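Local atomic coordinates of mannuronan C5-epimerase (Pseudomonas syringae pv. tomato, PDB entry 4NK6), a protein that converts beta-D-mannuronate to alpha-L-guluronate within the polymer during alginate synthesis and belongs to the periplasmic complex that shields new alginate from degradation by AlgL. Residues N329-N334 / N352-N357; I375-N380 / L415-G420. All blocks are in the same frame, centred on the assembly; numbering follows the deposited sequence.

Contact 1: residues N329-N334 / N352-N357; sequences NIVAYN and NLLWGN
Two successive coils of the right-handed beta-helix meet here, Asn329-Asn334 and Asn352-Asn357 running parallel, with Ile330, Val331 and Ala332 paired with Leu353, Leu354 and Trp355, and an asparagine beside an asparagine at each end, joined by hydrogen bonds. At the first end the side chains of Asn329 and Asn352 lie side by side, pointing the same way, their amide planes close to parallel. Asn352 OD1 is gripped by two donors of one residue, Asn329 N at 2.9 Å and Asn329 ND2 at 3.1 Å. The other end repeats the scheme: Asn357 OD1 accepts from Asn334 N and from Asn334 ND2, both at 3.0 Å, the amide planes only 6° apart. With CG of Asn357 beside its own backbone N (chi1 -61°), ND2 of the same amide donates to Val331 O at 3.0 Å from above the carbonyl plane. Val331 O thus accepts two hydrogen bonds, the other from Trp355 N. Rows of aligned, hydrogen-bonded asparagines are well known from parallel beta-helices. Between the two pairs, Val331 N bonds Leu353 O almost straight. Val331 CB packs on Leu354 CD1 on one face of the sheet; on the other, Ala332 CB lies 4.3 Å from Trp355 CB. Beyond the strand, Tyr333 and Gly356 both have positive phi where the chain turns, and the Tyr333 ring runs beside the indole, its CZ 3.7 Å from Trp355 CD1, the planes inclined at 62°. The row at the Asn334 end continues both ways: Asn334 OD1 accepts from Asn310 N, and Asn357 ND2 also bonds Asn380 OD1. At the first end Asn329 OD1 accepts from the backbone N of Ser305. Strand 320-323 packs against Val331 and Asn352, while strand 375-378 follows 353-355 as the next coil.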
loop_
_atom_site.group_PDB
_atom_site.type_symbol
_atom_site.label_atom_id
_atom_site.label_comp_id
_atom_site.label_asym_id
_atom_site.label_seq_id
_atom_site.Cartn_x
_atom_site.Cartn_y
_atom_site.Cartn_z
ATOM N N ASN A 329 2.285 -9.989 -13.941
ATOM C CA ASN A 329 2.762 -8.654 -13.599
ATOM C C ASN A 329 3.963 -8.227 -14.411
ATOM O O ASN A 329 4.705 -9.059 -14.926
ATOM C CB ASN A 329 3.098 -8.581 -12.107
ATOM C CG ASN A 329 1.896 -8.859 -11.238
ATOM O OD1 ASN A 329 0.969 -8.057 -11.191
ATOM N ND2 ASN A 329 1.896 -10.005 -10.552
ATOM N N ILE A 330 4.157 -6.919 -14.507
ATOM C CA ILE A 330 5.350 -6.374 -15.134
ATOM C C ILE A 330 6.115 -5.530 -14.122
ATOM O O ILE A 330 5.590 -4.560 -13.565
ATOM C CB ILE A 330 5.025 -5.560 -16.410
ATOM C CG1 ILE A 330 4.392 -6.474 -17.466
ATOM C CG2 ILE A 330 6.287 -4.943 -16.969
ATOM C CD1 ILE A 330 3.878 -5.740 -18.695
ATOM N N VAL A 331 7.354 -5.937 -13.872
ATOM C CA VAL A 331 8.245 -5.230 -12.969
ATOM C C VAL A 331 9.382 -4.663 -13.823
ATOM O O VAL A 331 10.215 -5.418 -14.323
ATOM C CB VAL A 331 8.774 -6.203 -11.894
ATOM C CG1 VAL A 331 9.729 -5.500 -10.947
ATOM C CG2 VAL A 331 7.600 -6.785 -11.113
ATOM N N ALA A 332 9.400 -3.344 -14.018
ATOM C CA ALA A 332 10.267 -2.753 -15.046
ATOM C C ALA A 332 10.997 -1.469 -14.641
ATOM O O ALA A 332 10.421 -0.580 -14.016
ATOM C CB ALA A 332 9.478 -2.518 -16.326
ATOM N N TYR A 333 12.268 -1.381 -15.021
ATOM C CA TYR A 333 13.049 -0.149 -14.891
ATOM C C TYR A 333 13.109 0.406 -13.464
ATOM O O TYR A 333 13.188 1.618 -13.269
ATOM C CB TYR A 333 12.509 0.935 -15.832
ATOM C CG TYR A 333 12.286 0.485 -17.261
ATOM C CD1 TYR A 333 13.359 0.139 -18.083
ATOM C CD2 TYR A 333 11.009 0.432 -17.798
ATOM C CE1 TYR A 333 13.158 -0.264 -19.393
ATOM C CE2 TYR A 333 10.799 0.032 -19.110
ATOM C CZ TYR A 333 11.873 -0.314 -19.900
ATOM O OH TYR A 333 11.656 -0.703 -21.209
ATOM N N ASN A 334 13.062 -0.474 -12.471
ATOM C CA ASN A 334 13.172 -0.032 -11.087
ATOM C C ASN A 334 14.628 0.042 -10.653
ATOM O O ASN A 334 15.458 -0.744 -11.109
ATOM C CB ASN A 334 12.399 -0.968 -10.159
ATOM C CG ASN A 334 10.919 -1.001 -10.469
ATOM O OD1 ASN A 334 10.199 -0.044 -10.187
ATOM N ND2 ASN A 334 10.447 -2.118 -11.027
ATOM N N ASN A 352 5.568 -13.954 -14.559
ATOM C CA ASN A 352 5.829 -12.537 -14.385
ATOM C C ASN A 352 6.995 -12.120 -15.261
ATOM O O ASN A 352 7.881 -12.934 -15.560
ATOM C CB ASN A 352 6.133 -12.226 -12.910
ATOM C CG ASN A 352 4.900 -12.346 -12.021
ATOM O OD1 ASN A 352 3.936 -11.611 -12.193
ATOM N ND2 ASN A 352 4.936 -13.271 -11.060
ATOM N N LEU A 353 6.993 -10.855 -15.666
ATOM C CA LEU A 353 8.077 -10.293 -16.459
ATOM C C LEU A 353 8.873 -9.285 -15.635
ATOM O O LEU A 353 8.304 -8.350 -15.068
ATOM C CB LEU A 353 7.517 -9.619 -17.725
ATOM C CG LEU A 353 8.499 -8.809 -18.582
ATOM C CD1 LEU A 353 9.623 -9.689 -19.150
ATOM C CD2 LEU A 353 7.785 -8.043 -19.711
ATOM N N LEU A 354 10.185 -9.490 -15.558
ATOM C CA LEU A 354 11.098 -8.513 -14.976
ATOM C C LEU A 354 11.943 -7.943 -16.110
ATOM O O LEU A 354 12.739 -8.664 -16.712
ATOM C CB LEU A 354 11.989 -9.161 -13.904
ATOM C CG LEU A 354 11.432 -9.303 -12.479
ATOM C CD1 LEU A 354 10.082 -10.016 -12.444
ATOM C CD2 LEU A 354 12.427 -10.009 -11.566
ATOM N N TRP A 355 11.747 -6.661 -16.414
ATOM C CA TRP A 355 12.415 -6.020 -17.550
ATOM C C TRP A 355 13.233 -4.795 -17.162
ATOM O O TRP A 355 12.681 -3.805 -16.682
ATOM C CB TRP A 355 11.397 -5.580 -18.606
ATOM C CG TRP A 355 12.053 -5.100 -19.874
ATOM C CD1 TRP A 355 12.781 -3.948 -20.047
ATOM C CD2 TRP A 355 12.052 -5.763 -21.147
ATOM N NE1 TRP A 355 13.230 -3.861 -21.342
ATOM C CE2 TRP A 355 12.795 -4.959 -22.039
ATOM C CE3 TRP A 355 11.484 -6.949 -21.622
ATOM C CZ2 TRP A 355 12.993 -5.312 -23.378
ATOM C CZ3 TRP A 355 11.683 -7.297 -22.951
ATOM C CH2 TRP A 355 12.430 -6.483 -23.810
ATOM N N GLY A 356 14.538 -4.850 -17.414
ATOM C CA GLY A 356 15.382 -3.666 -17.339
ATOM C C GLY A 356 15.538 -3.041 -15.964
ATOM O O GLY A 356 15.760 -1.835 -15.842
ATOM N N ASN A 357 15.426 -3.859 -14.924
ATOM C CA ASN A 357 15.646 -3.384 -13.567
ATOM C C ASN A 357 17.127 -3.305 -13.279
ATOM O O ASN A 357 17.901 -4.123 -13.758
ATOM C CB ASN A 357 14.998 -4.320 -12.555
ATOM C CG ASN A 357 13.512 -4.415 -12.740
ATOM O OD1 ASN A 357 12.779 -3.508 -12.358
ATOM N ND2 ASN A 357 13.053 -5.514 -13.336
#

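Contact 2: residues I375-N380 / L415-G420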
loop_
_atom_site.group_PDB
_atom_site.type_symbol
_atom_site.label_atom_id
_atom_site.label_comp_id
_atom_site.label_asym_id
_atom_site.label_seq_id
_atom_site.Cartn_x
_atom_site.Cartn_y
_atom_site.Cartn_z
ATOM N N ILE A 375 9.212 -17.463 -15.403
ATOM C CA ILE A 375 9.707 -16.141 -15.068
ATOM C C ILE A 375 10.576 -15.643 -16.216
ATOM O O ILE A 375 11.477 -16.344 -16.671
ATOM C CB ILE A 375 10.508 -16.172 -13.761
ATOM C CG1 ILE A 375 9.595 -16.604 -12.602
ATOM C CG2 ILE A 375 11.135 -14.811 -13.462
ATOM C CD1 ILE A 375 8.312 -15.781 -12.495
ATOM N N LYS A 376 10.288 -14.441 -16.704
ATOM C CA LYS A 376 11.093 -13.858 -17.768
ATOM C C LYS A 376 11.962 -12.734 -17.222
ATOM O O LYS A 376 11.461 -11.772 -16.642
ATOM C CB LYS A 376 10.202 -13.380 -18.918
ATOM C CG LYS A 376 9.423 -14.521 -19.562
ATOM C CD LYS A 376 8.506 -14.053 -20.685
ATOM C CE LYS A 376 7.786 -15.244 -21.327
ATOM N NZ LYS A 376 6.809 -14.815 -22.368
ATOM N N LEU A 377 13.272 -12.879 -17.385
ATOM C CA LEU A 377 14.217 -11.879 -16.903
ATOM C C LEU A 377 14.892 -11.249 -18.108
ATOM O O LEU A 377 15.841 -11.807 -18.668
ATOM C CB LEU A 377 15.257 -12.516 -15.972
ATOM C CG LEU A 377 14.741 -13.230 -14.711
ATOM C CD1 LEU A 377 15.886 -13.725 -13.842
ATOM C CD2 LEU A 377 13.819 -12.346 -13.893
ATOM N N TYR A 378 14.385 -10.096 -18.530
ATOM C CA TYR A 378 14.896 -9.452 -19.736
ATOM C C TYR A 378 15.634 -8.154 -19.414
ATOM O O TYR A 378 15.108 -7.279 -18.718
ATOM C CB TYR A 378 13.757 -9.172 -20.719
ATOM C CG TYR A 378 13.349 -10.345 -21.592
ATOM C CD1 TYR A 378 12.705 -11.452 -21.052
ATOM C CD2 TYR A 378 13.592 -10.335 -22.968
ATOM C CE1 TYR A 378 12.319 -12.532 -21.859
ATOM C CE2 TYR A 378 13.212 -11.406 -23.777
ATOM C CZ TYR A 378 12.574 -12.500 -23.207
ATOM O OH TYR A 378 12.196 -13.567 -23.999
ATOM N N GLU A 379 16.858 -8.046 -19.924
ATOM C CA GLU A 379 17.653 -6.825 -19.842
ATOM C C GLU A 379 17.928 -6.338 -18.422
ATOM O O GLU A 379 18.267 -5.172 -18.232
ATOM C CB GLU A 379 17.013 -5.691 -20.667
ATOM C CG GLU A 379 16.810 -6.017 -22.153
ATOM C CD GLU A 379 18.106 -6.346 -22.874
ATOM O OE1 GLU A 379 19.158 -5.793 -22.499
ATOM O OE2 GLU A 379 18.075 -7.162 -23.818
ATOM N N ASN A 380 17.783 -7.211 -17.426
ATOM C CA ASN A 380 18.092 -6.814 -16.056
ATOM C C ASN A 380 19.586 -6.679 -15.804
ATOM O O ASN A 380 20.400 -7.423 -16.356
ATOM C CB ASN A 380 17.485 -7.776 -15.034
ATOM C CG ASN A 380 15.977 -7.783 -15.084
ATOM O OD1 ASN A 380 15.325 -6.857 -14.593
ATOM N ND2 ASN A 380 15.411 -8.823 -15.684
ATOM N N LEU A 415 12.998 -20.410 -15.658
ATOM C CA LEU A 415 13.078 -19.056 -16.159
ATOM C C LEU A 415 13.761 -18.934 -17.510
ATOM O O LEU A 415 14.407 -19.868 -17.995
ATOM C CB LEU A 415 13.710 -18.130 -15.120
ATOM C CG LEU A 415 14.947 -18.611 -14.377
ATOM C CD1 LEU A 415 16.190 -18.242 -15.150
ATOM C CD2 LEU A 415 14.974 -18.010 -12.985
ATOM N N ILE A 416 13.557 -17.774 -18.120
ATOM C CA ILE A 416 14.184 -17.410 -19.372
ATOM C C ILE A 416 14.906 -16.093 -19.122
ATOM O O ILE A 416 14.308 -15.133 -18.631
ATOM C CB ILE A 416 13.134 -17.256 -20.480
ATOM C CG1 ILE A 416 12.486 -18.614 -20.766
ATOM C CG2 ILE A 416 13.759 -16.694 -21.745
ATOM C CD1 ILE A 416 11.354 -18.574 -21.774
ATOM N N MET A 417 16.203 -16.069 -19.410
ATOM C CA MET A 417 16.993 -14.857 -19.239
ATOM C C MET A 417 17.507 -14.396 -20.593
ATOM O O MET A 417 18.100 -15.186 -21.332
ATOM C CB MET A 417 18.166 -15.098 -18.289
ATOM C CG MET A 417 17.763 -15.623 -16.916
ATOM S SD MET A 417 19.160 -15.696 -15.772
ATOM C CE MET A 417 19.866 -14.081 -16.059
ATOM N N VAL A 418 17.260 -13.127 -20.918
ATOM C CA VAL A 418 17.711 -12.535 -22.184
ATOM C C VAL A 418 18.379 -11.192 -21.912
ATOM O O VAL A 418 17.803 -10.321 -21.257
ATOM C CB VAL A 418 16.540 -12.326 -23.178
ATOM C CG1 VAL A 418 16.995 -11.529 -24.415
ATOM C CG2 VAL A 418 15.934 -13.658 -23.605
ATOM N N GLY A 419 19.608 -11.029 -22.390
ATOM C CA GLY A 419 20.271 -9.739 -22.324
ATOM C C GLY A 419 20.626 -9.307 -20.916
ATOM O O GLY A 419 20.687 -10.126 -20.002
ATOM N N GLY A 420 20.860 -8.009 -20.743
ATOM C CA GLY A 420 21.237 -7.463 -19.457
ATOM C C GLY A 420 22.615 -7.894 -19.009
ATOM O O GLY A 420 23.423 -8.382 -19.803
HETATM O O HOH W 1 20.254 -10.185 -17.095
#
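Tyr378 lies with one ring face against Val418: CB of the valine stands 3.8 Å from the ring centroid, a CH-pi contact displaced toward the rim on the CE2 side. CG2 continues the overlap, coming to 3.5 Å from Tyr378 CE2. Val418 CG1 is anti to the backbone N (chi1 172°), which leaves CG2 on the side of its own N, next to CE2 and CZ of the tyrosine. The phenol runs alongside Ile416, whose CG2 is 4.2 Å from Tyr378 OH, and that hydroxyl is hydrogen-bonded to Glu24 of the N-terminal segment.

The backbones beneath are consecutive coils of the right-handed beta-helix, joined in parallel in-register pairing although 34 residues separate the two segments. Leu377 N meets Ile416 O at 2.8 Å in a nearly straight bond, and Glu379 N meets Val418 O in the same fashion. On the face opposite Tyr378, Leu377 and Met417 point the same way side by side, with Leu377 CD1 4.1 Å from Met417 CG; Ile375 CB packs on Leu415 CB along the same row.

Past the strands the chains turn differently. Glu379 is bent at chi2 (-60°), and its OE1 receives a long bond of 3.3 Å from Gly420 N, which comes from above the carboxylate plane. Gly420 CA makes a CA-H...O contact of 3.2 Å with Asn380 O, at a residue with positive phi. One water donates to both Asn380 O and Gly419 O, bridging the two turns.

In the fold
The two contacts are neighbouring steps of the same parallel face, their centres 9 Å apart: strand 353-355, which ends contact 1, is paired with strand 375-378, which begins contact 2. Leu354 N reaches Lys376 O and Gly356 N reaches Tyr378 O, each at 2.8 Å in what are probably hydrogen bonds. On one face the rings of Trp355 and Tyr378 meet almost parallel, Trp355 CE3 lying 3.3 Å from Tyr378 CB, which carries the aromatic row from coil to coil. Asn380 extends the asparagine row of contact 1, its ND2 bonded to Leu354 O. Both contacts lie away from His274, the inferred proton acceptor.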